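Local coordinates for penaeus monodon metallodensovirus major capsid protein (Penaeus monodon metallodensovirus, PDB 6WH7) that forms the icosahedral shell of a shrimp parvovirus, sixty jelly-roll subunits assembling into a capsid that probably encloses the viral single-stranded DNA genome, at residues Lys108-Leu113 against Ile297-Arg302; Leu133-Leu138 against Thr150-Pro155; Arg184-Val189 against Phe291-Glu296. All coordinates share one frame; numbering follows the deposited sequence.

Strand 287-302 ties the three contacts together. Its final six residues carry contact 1 and the six before them carry contact 3, so the two contacts, with centres about 21 Å apart, adjoin along one strand without otherwise touching. Contact 2 lies on the neighbouring strand 118-135 of the same sheet, its centre about 20 Å from that of contact 3 and about 41 Å from that of contact 1; the nearest atoms of contacts 2 and 3 are about 7 Å apart. Contacts 1 and 3 are buried and lay a helix and a loop against the sheet, whereas contact 2 closes a hairpin toward neighbouring subunits, consistent with the parvoviral jelly roll.

Contact 1. Residues Lys108-Leu113 against Ile297-Arg302; sequences KNYSML and IEFEFR
Leu113, at the end of helix 108-113, sends one methyl group to each of two phenylalanines of strand 287-302. CD1 belongs to Phe299: it sits over one face of the ring, 3.5 Å from the centroid and 20° off the ring normal, a CH-pi contact displaced toward the rim, where CG is the closest ring atom. CD2 serves Phe301, lying 3.5 Å from both CB and CD2 of that residue, and the two side chains cross at about a right angle. A forked leucine suits this place because each branch meets a separate aromatic group. Phe299 and Phe301 are two residues apart on an extended strand and both point toward the helix. They leave it by different turns, CG of Phe301 between its backbone N and carbonyl carbon (chi1 60°) and CG of Phe299 anti to the carbonyl carbon, and the two rings are presented differently to the leucine.

Tyr110 adds its ring obliquely, CD1 lying 4.0 Å from Phe299 CZ with the planes at 52°, while its hydroxyl is hydrogen-bonded to the backbone N of Tyr234. Met112 CE reaches Phe301 CZ at 4.5 Å. Phe301 also meets the ring of Tyr60 on strand 59-75 and packs on Met112 of a neighbouring subunit. With no hydrogen bond between the two segments, their association rests on buried apolar contact and one CH-pi interaction, probably driven largely by the hydrophobic effect.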
loop_
_atom_site.group_PDB
_atom_site.type_symbol
_atom_site.label_atom_id
_atom_site.label_comp_id
_atom_site.label_asym_id
_atom_site.label_seq_id
_atom_site.Cartn_x
_atom_site.Cartn_y
_atom_site.Cartn_z
ATOM N N LYS A 108 -92.208 -34.727 -9.452
ATOM C CA LYS A 108 -92.722 -34.037 -8.280
ATOM C C LYS A 108 -92.028 -32.709 -8.036
ATOM O O LYS A 108 -92.622 -31.828 -7.412
ATOM C CB LYS A 108 -92.608 -34.912 -7.042
ATOM C CG LYS A 108 -93.501 -36.106 -7.085
ATOM C CD LYS A 108 -93.526 -36.820 -5.779
ATOM C CE LYS A 108 -94.262 -35.991 -4.766
ATOM N NZ LYS A 108 -95.683 -35.812 -5.131
ATOM N N ASN A 109 -90.794 -32.541 -8.504
ATOM C CA ASN A 109 -90.163 -31.233 -8.402
ATOM C C ASN A 109 -90.897 -30.198 -9.225
ATOM O O ASN A 109 -90.852 -29.010 -8.901
ATOM C CB ASN A 109 -88.706 -31.293 -8.835
ATOM C CG ASN A 109 -87.819 -31.849 -7.773
ATOM O OD1 ASN A 109 -88.160 -31.830 -6.599
ATOM N ND2 ASN A 109 -86.659 -32.329 -8.167
ATOM N N TYR A 110 -91.572 -30.616 -10.287
ATOM C CA TYR A 110 -92.307 -29.639 -11.066
ATOM C C TYR A 110 -93.610 -29.257 -10.386
ATOM O O TYR A 110 -93.949 -28.074 -10.318
ATOM C CB TYR A 110 -92.586 -30.156 -12.467
ATOM C CG TYR A 110 -93.257 -29.096 -13.279
ATOM C CD1 TYR A 110 -92.524 -28.046 -13.787
ATOM C CD2 TYR A 110 -94.620 -29.114 -13.501
ATOM C CE1 TYR A 110 -93.112 -27.063 -14.505
ATOM C CE2 TYR A 110 -95.222 -28.129 -14.225
ATOM C CZ TYR A 110 -94.457 -27.105 -14.722
ATOM O OH TYR A 110 -95.021 -26.104 -15.454
ATOM N N SER A 111 -94.357 -30.241 -9.886
ATOM C CA SER A 111 -95.570 -29.943 -9.140
ATOM C C SER A 111 -95.293 -29.016 -7.975
ATOM O O SER A 111 -96.203 -28.329 -7.503
ATOM C CB SER A 111 -96.204 -31.234 -8.638
ATOM O OG SER A 111 -96.599 -32.047 -9.727
ATOM N N MET A 112 -94.057 -28.996 -7.498
ATOM C CA MET A 112 -93.645 -28.051 -6.479
ATOM C C MET A 112 -93.346 -26.674 -7.053
ATOM O O MET A 112 -93.700 -25.661 -6.445
ATOM C CB MET A 112 -92.426 -28.587 -5.757
ATOM C CG MET A 112 -91.794 -27.541 -4.937
ATOM S SD MET A 112 -90.554 -28.180 -3.859
ATOM C CE MET A 112 -89.816 -26.628 -3.409
ATOM N N LEU A 113 -92.683 -26.615 -8.209
ATOM C CA LEU A 113 -92.450 -25.338 -8.872
ATOM C C LEU A 113 -93.734 -24.555 -9.065
ATOM O O LEU A 113 -93.692 -23.324 -9.142
ATOM C CB LEU A 113 -91.794 -25.560 -10.226
ATOM C CG LEU A 113 -90.397 -26.155 -10.210
ATOM C CD1 LEU A 113 -89.974 -26.461 -11.612
ATOM C CD2 LEU A 113 -89.446 -25.195 -9.573
ATOM N N ILE A 297 -83.653 -30.922 -17.296
ATOM C CA ILE A 297 -84.091 -29.538 -17.371
ATOM C C ILE A 297 -83.821 -28.898 -16.023
ATOM O O ILE A 297 -84.205 -29.443 -14.985
ATOM C CB ILE A 297 -85.575 -29.429 -17.766
ATOM C CG1 ILE A 297 -85.984 -27.968 -17.896
ATOM C CG2 ILE A 297 -86.461 -30.191 -16.804
ATOM C CD1 ILE A 297 -87.290 -27.786 -18.571
ATOM N N GLU A 298 -83.134 -27.768 -16.033
ATOM C CA GLU A 298 -82.693 -27.103 -14.817
ATOM C C GLU A 298 -83.591 -25.906 -14.570
ATOM O O GLU A 298 -83.513 -24.922 -15.296
ATOM C CB GLU A 298 -81.243 -26.657 -14.943
ATOM C CG GLU A 298 -80.253 -27.773 -15.095
ATOM C CD GLU A 298 -78.844 -27.259 -15.252
ATOM O OE1 GLU A 298 -78.678 -26.031 -15.395
ATOM O OE2 GLU A 298 -77.900 -28.075 -15.239
ATOM N N PHE A 299 -84.408 -25.959 -13.533
ATOM C CA PHE A 299 -85.297 -24.850 -13.232
ATOM C C PHE A 299 -84.704 -23.904 -12.204
ATOM O O PHE A 299 -84.000 -24.320 -11.286
ATOM C CB PHE A 299 -86.640 -25.352 -12.724
ATOM C CG PHE A 299 -87.485 -25.975 -13.771
ATOM C CD1 PHE A 299 -88.322 -25.201 -14.540
ATOM C CD2 PHE A 299 -87.459 -27.332 -13.977
ATOM C CE1 PHE A 299 -89.111 -25.767 -15.491
ATOM C CE2 PHE A 299 -88.249 -27.897 -14.926
ATOM C CZ PHE A 299 -89.076 -27.115 -15.684
ATOM N N GLU A 300 -84.981 -22.624 -12.380
ATOM C CA GLU A 300 -84.860 -21.645 -11.317
ATOM C C GLU A 300 -86.249 -21.327 -10.801
ATOM O O GLU A 300 -87.181 -21.145 -11.582
ATOM C CB GLU A 300 -84.193 -20.362 -11.798
ATOM C CG GLU A 300 -82.739 -20.500 -12.114
ATOM C CD GLU A 300 -82.158 -19.226 -12.664
ATOM O OE1 GLU A 300 -82.934 -18.302 -12.972
ATOM O OE2 GLU A 300 -80.920 -19.145 -12.786
ATOM N N PHE A 301 -86.392 -21.270 -9.488
ATOM C CA PHE A 301 -87.652 -20.843 -8.918
ATOM C C PHE A 301 -87.397 -19.800 -7.850
ATOM O O PHE A 301 -86.270 -19.562 -7.420
ATOM C CB PHE A 301 -88.465 -22.017 -8.367
ATOM C CG PHE A 301 -87.784 -22.792 -7.289
ATOM C CD1 PHE A 301 -88.001 -22.494 -5.964
ATOM C CD2 PHE A 301 -86.937 -23.835 -7.603
ATOM C CE1 PHE A 301 -87.395 -23.220 -4.980
ATOM C CE2 PHE A 301 -86.322 -24.556 -6.619
ATOM C CZ PHE A 301 -86.553 -24.257 -5.310
ATOM N N ARG A 302 -88.482 -19.157 -7.452
ATOM C CA ARG A 302 -88.428 -17.987 -6.603
ATOM C C ARG A 302 -89.648 -18.012 -5.700
ATOM O O ARG A 302 -90.712 -18.489 -6.094
ATOM C CB ARG A 302 -88.341 -16.731 -7.471
ATOM C CG ARG A 302 -88.488 -15.452 -6.750
ATOM C CD ARG A 302 -88.283 -14.280 -7.670
ATOM N NE ARG A 302 -86.880 -13.972 -7.889
ATOM C CZ ARG A 302 -86.454 -13.002 -8.685
ATOM N NH1 ARG A 302 -87.321 -12.278 -9.363
ATOM N NH2 ARG A 302 -85.164 -12.762 -8.809
#

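Contact 2. Residues Leu133-Leu138 against Thr150-Pro155; sequences LTSDEL and TFNTSP
The phenyl ring of Phe151 lies side by side with Thr134, the two side chains pointing the same way from one face of a short antiparallel ribbon. The threonine methyl CG2 approaches the ring obliquely, 3.6 Å from CD1, and the ring also meets Phe285 of a neighbouring subunit, their planes at about 50°. A beta-branched threonine suits an extended strand, and its methyl gives the ring an apolar neighbour. The other flat group, the amide of Asn152, turns ND2 toward Ser135 OG; the hydrogen bond is modelled very short, so its exact length is doubtful. Asn152 CG stands between its backbone N and carbonyl carbon (chi1 49°), a turn that places CG, and with it the amide, on the Ser135 side.

Ser135 and Thr150 make a hydrogen-bonded pair on the other face, Ser135 N to Thr150 O and Thr150 N to Ser135 O both at 2.9 Å. Thr134 and Phe151 form the non-hydrogen-bonded pair beside it, with CA atoms 4.3 Å apart. Beyond them Asn152 N gives a weak bond to Leu133 O at 3.4 Å. Leu133 CD1 lies against Pro155, nearest its carbonyl oxygen and 4.2 Å from its CB, as the chain turns away.

Strand 118-135 has strand 150-151 along one edge here and strand 287-302 along the other, where the backbones of Thr134 and Asn288 are hydrogen-bonded. Phe151 of another subunit packs on Ser135, Asn152 and Pro155, consistent with the D-E hairpin that surrounds the fivefold axis of parvovirus capsids.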
loop_
_atom_site.group_PDB
_atom_site.type_symbol
_atom_site.label_atom_id
_atom_site.label_comp_id
_atom_site.label_asym_id
_atom_site.label_seq_id
_atom_site.Cartn_x
_atom_site.Cartn_y
_atom_site.Cartn_z
ATOM N N LEU A 133 -77.285 -51.201 -32.149
ATOM C CA LEU A 133 -77.828 -51.275 -33.492
ATOM C C LEU A 133 -78.169 -52.714 -33.837
ATOM O O LEU A 133 -77.426 -53.636 -33.494
ATOM C CB LEU A 133 -76.823 -50.719 -34.491
ATOM C CG LEU A 133 -76.481 -49.245 -34.332
ATOM C CD1 LEU A 133 -75.306 -48.914 -35.182
ATOM C CD2 LEU A 133 -77.656 -48.395 -34.732
ATOM N N THR A 134 -79.302 -52.901 -34.507
ATOM C CA THR A 134 -79.756 -54.219 -34.919
ATOM C C THR A 134 -80.369 -54.123 -36.309
ATOM O O THR A 134 -80.776 -53.051 -36.756
ATOM C CB THR A 134 -80.779 -54.814 -33.935
ATOM O OG1 THR A 134 -81.924 -53.968 -33.855
ATOM C CG2 THR A 134 -80.188 -54.964 -32.543
ATOM N N SER A 135 -80.426 -55.262 -36.994
ATOM C CA SER A 135 -81.079 -55.373 -38.290
ATOM C C SER A 135 -82.164 -56.435 -38.225
ATOM O O SER A 135 -82.029 -57.428 -37.511
ATOM C CB SER A 135 -80.089 -55.735 -39.403
ATOM O OG SER A 135 -79.159 -54.693 -39.639
ATOM N N ASP A 136 -83.244 -56.214 -38.973
ATOM C CA ASP A 136 -84.381 -57.123 -39.003
ATOM C C ASP A 136 -84.242 -58.294 -39.969
ATOM O O ASP A 136 -84.894 -59.320 -39.750
ATOM C CB ASP A 136 -85.655 -56.362 -39.346
ATOM C CG ASP A 136 -86.191 -55.575 -38.188
ATOM O OD1 ASP A 136 -85.806 -55.884 -37.043
ATOM O OD2 ASP A 136 -87.000 -54.649 -38.412
ATOM N N GLU A 137 -83.501 -58.159 -41.059
ATOM C CA GLU A 137 -83.388 -59.276 -41.997
ATOM C C GLU A 137 -84.722 -60.005 -42.171
ATOM O O GLU A 137 -85.732 -59.615 -41.593
ATOM C CB GLU A 137 -82.340 -60.277 -41.519
ATOM C CG GLU A 137 -80.911 -59.808 -41.693
ATOM C CD GLU A 137 -80.611 -58.571 -40.882
ATOM O OE1 GLU A 137 -81.566 -57.987 -40.331
ATOM O OE2 GLU A 137 -79.425 -58.187 -40.795
ATOM N N LEU A 138 -84.710 -61.067 -42.974
ATOM C CA LEU A 138 -85.898 -61.885 -43.228
ATOM C C LEU A 138 -85.535 -63.365 -43.246
ATOM O O LEU A 138 -85.796 -64.096 -42.291
ATOM C CB LEU A 138 -86.569 -61.503 -44.555
ATOM C CG LEU A 138 -88.000 -60.946 -44.543
ATOM C CD1 LEU A 138 -88.972 -61.963 -43.966
ATOM C CD2 LEU A 138 -88.084 -59.629 -43.790
ATOM N N THR A 150 -81.260 -59.227 -35.378
ATOM C CA THR A 150 -79.986 -59.591 -34.777
ATOM C C THR A 150 -79.104 -58.356 -34.683
ATOM O O THR A 150 -79.394 -57.315 -35.268
ATOM C CB THR A 150 -79.272 -60.681 -35.583
ATOM O OG1 THR A 150 -79.077 -60.228 -36.927
ATOM C CG2 THR A 150 -80.084 -61.966 -35.592
ATOM N N PHE A 151 -78.007 -58.489 -33.947
ATOM C CA PHE A 151 -77.089 -57.388 -33.701
ATOM C C PHE A 151 -76.066 -57.254 -34.818
ATOM O O PHE A 151 -75.604 -58.251 -35.376
ATOM C CB PHE A 151 -76.352 -57.597 -32.385
ATOM C CG PHE A 151 -77.240 -57.629 -31.197
ATOM C CD1 PHE A 151 -77.620 -56.463 -30.574
ATOM C CD2 PHE A 151 -77.703 -58.825 -30.703
ATOM C CE1 PHE A 151 -78.435 -56.493 -29.479
ATOM C CE2 PHE A 151 -78.522 -58.856 -29.611
ATOM C CZ PHE A 151 -78.879 -57.689 -28.995
ATOM N N ASN A 152 -75.720 -56.012 -35.142
ATOM C CA ASN A 152 -74.592 -55.738 -36.020
ATOM C C ASN A 152 -73.911 -54.441 -35.608
ATOM O O ASN A 152 -74.577 -53.441 -35.330
ATOM C CB ASN A 152 -75.038 -55.705 -37.483
ATOM C CG ASN A 152 -76.255 -54.845 -37.705
ATOM O OD1 ASN A 152 -76.460 -53.834 -37.044
ATOM N ND2 ASN A 152 -77.090 -55.267 -38.635
ATOM N N THR A 153 -72.582 -54.480 -35.538
ATOM C CA THR A 153 -71.807 -53.333 -35.085
ATOM C C THR A 153 -71.535 -52.333 -36.201
ATOM O O THR A 153 -71.507 -51.124 -35.949
ATOM C CB THR A 153 -70.494 -53.815 -34.471
ATOM O OG1 THR A 153 -70.781 -54.713 -33.393
ATOM C CG2 THR A 153 -69.689 -52.647 -33.929
ATOM N N SER A 154 -71.343 -52.819 -37.426
ATOM C CA SER A 154 -70.831 -51.971 -38.499
ATOM C C SER A 154 -71.691 -50.756 -38.839
ATOM O O SER A 154 -71.108 -49.706 -39.160
ATOM C CB SER A 154 -70.591 -52.830 -39.747
ATOM O OG SER A 154 -71.785 -53.436 -40.193
ATOM N N PRO A 155 -73.033 -50.803 -38.807
ATOM C CA PRO A 155 -73.788 -49.600 -39.169
ATOM C C PRO A 155 -73.607 -48.462 -38.181
ATOM O O PRO A 155 -72.796 -48.532 -37.254
ATOM C CB PRO A 155 -75.237 -50.087 -39.180
ATOM C CG PRO A 155 -75.144 -51.520 -39.383
ATOM C CD PRO A 155 -73.939 -51.943 -38.629
#

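Contact 3. Residues Arg184-Val189 against Phe291-Glu296; sequences RELDYV and FTLETE
The long connection after strand 169-179 folds in against the jelly-roll sheet at this contact, its residues Arg184 and Leu186 meeting Phe291, Leu293 and Thr295 on one side of strand 287-302. Arg184 and Thr295 reach toward each other tip to tip. The threonine hydroxyl lies at the edge of the guanidinium, near its plane, and accepts a hydrogen bond from NH1 with an N-H...acceptor angle of 159°; the modelled separation is too short for its value to be trusted. NH2 of Arg184 adds a weak bond to Thr295 OG1 at 3.3 Å, and NH1 also donates to the carbonyl of Phe90 on helix 88-92. An arginine suits such a buried place because its several N-H groups can serve both hydroxyl and carbonyl while the flat face of the guanidinium can lie against a leucine methyl. A bend at chi3 (62°) turns NE out of the line of the extended CB-CG-CD stem, and the guanidinium beyond it meets the strand.

Leu293 CD2 lies over one face of the guanidinium, 4.1 Å above its plane and offset toward the rim. The same methyl faces the carbonyl oxygen of Arg184, so this leucine fills the angle between the arginine's backbone and its planar head. Leu186 meets Phe291 at about a right angle: its CD1 comes in the plane of the ring, 3.8 Å from CZ and 3.9 Å from CE1. Its other branch, CD2, is 4.4 Å from Leu293 CD2.

Phe90 packs on Leu186, Leu293 and Thr295, while Leu128 of strand 118-135 touches Phe291 and Leu293. Alternate residues of the strand thus present a phenylalanine, a leucine and a threonine to the connection, an arrangement in keeping with what is probably the sandwich-facing side of a strand in a viral jelly roll.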
loop_
_atom_site.group_PDB
_atom_site.type_symbol
_atom_site.label_atom_id
_atom_site.label_comp_id
_atom_site.label_asym_id
_atom_site.label_seq_id
_atom_site.Cartn_x
_atom_site.Cartn_y
_atom_site.Cartn_z
ATOM N N ARG A 184 -91.321 -39.455 -24.892
ATOM C CA ARG A 184 -89.925 -39.666 -24.522
ATOM C C ARG A 184 -89.294 -40.852 -25.231
ATOM O O ARG A 184 -88.121 -40.781 -25.605
ATOM C CB ARG A 184 -89.766 -39.813 -23.017
ATOM C CG ARG A 184 -89.830 -38.512 -22.281
ATOM C CD ARG A 184 -89.552 -38.753 -20.835
ATOM N NE ARG A 184 -88.214 -39.295 -20.651
ATOM C CZ ARG A 184 -87.125 -38.557 -20.521
ATOM N NH1 ARG A 184 -87.212 -37.240 -20.540
ATOM N NH2 ARG A 184 -85.950 -39.137 -20.362
ATOM N N GLU A 185 -90.008 -41.953 -25.423
ATOM C CA GLU A 185 -89.465 -42.961 -26.321
ATOM C C GLU A 185 -89.656 -42.443 -27.730
ATOM O O GLU A 185 -90.778 -42.135 -28.135
ATOM C CB GLU A 185 -90.118 -44.329 -26.125
ATOM C CG GLU A 185 -91.532 -44.526 -26.632
ATOM C CD GLU A 185 -92.552 -43.960 -25.703
ATOM O OE1 GLU A 185 -92.154 -43.245 -24.769
ATOM O OE2 GLU A 185 -93.749 -44.258 -25.877
ATOM N N LEU A 186 -88.571 -42.313 -28.478
ATOM C CA LEU A 186 -88.609 -41.377 -29.589
ATOM C C LEU A 186 -89.154 -42.161 -30.766
ATOM O O LEU A 186 -88.429 -42.836 -31.492
ATOM C CB LEU A 186 -87.208 -40.845 -29.846
ATOM C CG LEU A 186 -86.574 -40.167 -28.633
ATOM C CD1 LEU A 186 -85.099 -39.967 -28.840
ATOM C CD2 LEU A 186 -87.233 -38.844 -28.368
ATOM N N ASP A 187 -90.466 -42.065 -30.943
ATOM C CA ASP A 187 -91.173 -42.717 -32.027
ATOM C C ASP A 187 -91.716 -41.764 -33.073
ATOM O O ASP A 187 -92.379 -42.220 -34.005
ATOM C CB ASP A 187 -92.303 -43.581 -31.472
ATOM C CG ASP A 187 -93.246 -42.804 -30.611
ATOM O OD1 ASP A 187 -92.926 -41.650 -30.269
ATOM O OD2 ASP A 187 -94.321 -43.342 -30.280
ATOM N N TYR A 188 -91.500 -40.461 -32.942
ATOM C CA TYR A 188 -92.146 -39.541 -33.864
ATOM C C TYR A 188 -91.384 -39.590 -35.174
ATOM O O TYR A 188 -90.234 -39.153 -35.247
ATOM C CB TYR A 188 -92.170 -38.121 -33.311
ATOM C CG TYR A 188 -92.932 -37.945 -32.027
ATOM C CD1 TYR A 188 -93.993 -38.766 -31.709
ATOM C CD2 TYR A 188 -92.637 -36.905 -31.170
ATOM C CE1 TYR A 188 -94.696 -38.592 -30.548
ATOM C CE2 TYR A 188 -93.341 -36.720 -30.010
ATOM C CZ TYR A 188 -94.368 -37.564 -29.706
ATOM O OH TYR A 188 -95.078 -37.381 -28.551
ATOM N N VAL A 189 -92.036 -40.076 -36.221
ATOM C CA VAL A 189 -91.396 -40.298 -37.507
ATOM C C VAL A 189 -91.951 -39.290 -38.494
ATOM O O VAL A 189 -93.167 -39.095 -38.584
ATOM C CB VAL A 189 -91.592 -41.739 -38.011
ATOM C CG1 VAL A 189 -90.870 -42.702 -37.132
ATOM C CG2 VAL A 189 -93.031 -42.100 -38.005
ATOM N N PHE A 291 -80.904 -47.015 -27.523
ATOM C CA PHE A 291 -79.968 -46.198 -26.773
ATOM C C PHE A 291 -80.661 -45.754 -25.499
ATOM O O PHE A 291 -81.835 -46.047 -25.273
ATOM C CB PHE A 291 -79.470 -45.019 -27.610
ATOM C CG PHE A 291 -80.561 -44.220 -28.233
ATOM C CD1 PHE A 291 -81.138 -43.166 -27.566
ATOM C CD2 PHE A 291 -81.019 -44.539 -29.487
ATOM C CE1 PHE A 291 -82.140 -42.452 -28.142
ATOM C CE2 PHE A 291 -82.015 -43.828 -30.060
ATOM C CZ PHE A 291 -82.574 -42.780 -29.393
ATOM N N THR A 292 -79.920 -45.048 -24.663
ATOM C CA THR A 292 -80.438 -44.525 -23.413
ATOM C C THR A 292 -80.680 -43.035 -23.576
ATOM O O THR A 292 -79.808 -42.311 -24.060
ATOM C CB THR A 292 -79.461 -44.787 -22.272
ATOM O OG1 THR A 292 -79.219 -46.191 -22.176
ATOM C CG2 THR A 292 -80.032 -44.309 -20.970
ATOM N N LEU A 293 -81.863 -42.586 -23.194
ATOM C CA LEU A 293 -82.211 -41.175 -23.227
ATOM C C LEU A 293 -82.200 -40.652 -21.802
ATOM O O LEU A 293 -83.044 -41.032 -20.991
ATOM C CB LEU A 293 -83.571 -40.959 -23.879
ATOM C CG LEU A 293 -84.046 -39.514 -23.866
ATOM C CD1 LEU A 293 -83.105 -38.660 -24.665
ATOM C CD2 LEU A 293 -85.441 -39.415 -24.409
ATOM N N GLU A 294 -81.240 -39.792 -21.498
ATOM C CA GLU A 294 -81.209 -39.045 -20.252
ATOM C C GLU A 294 -81.455 -37.581 -20.558
ATOM O O GLU A 294 -80.639 -36.941 -21.223
ATOM C CB GLU A 294 -79.877 -39.213 -19.530
ATOM C CG GLU A 294 -79.681 -40.541 -18.870
ATOM C CD GLU A 294 -78.335 -40.645 -18.202
ATOM O OE1 GLU A 294 -77.461 -39.807 -18.499
ATOM O OE2 GLU A 294 -78.154 -41.539 -17.357
ATOM N N THR A 295 -82.568 -37.054 -20.075
ATOM C CA THR A 295 -82.888 -35.648 -20.229
ATOM C C THR A 295 -82.712 -34.935 -18.901
ATOM O O THR A 295 -82.888 -35.523 -17.835
ATOM C CB THR A 295 -84.315 -35.448 -20.736
ATOM O OG1 THR A 295 -85.241 -35.999 -19.795
ATOM C CG2 THR A 295 -84.497 -36.141 -22.052
ATOM N N GLU A 296 -82.334 -33.669 -18.972
ATOM C CA GLU A 296 -82.259 -32.831 -17.791
ATOM C C GLU A 296 -82.765 -31.444 -18.131
ATOM O O GLU A 296 -82.356 -30.862 -19.136
ATOM C CB GLU A 296 -80.834 -32.748 -17.255
ATOM C CG GLU A 296 -80.710 -31.913 -16.013
ATOM C CD GLU A 296 -79.293 -31.853 -15.500
ATOM O OE1 GLU A 296 -78.403 -32.445 -16.145
ATOM O OE2 GLU A 296 -79.065 -31.212 -14.454
#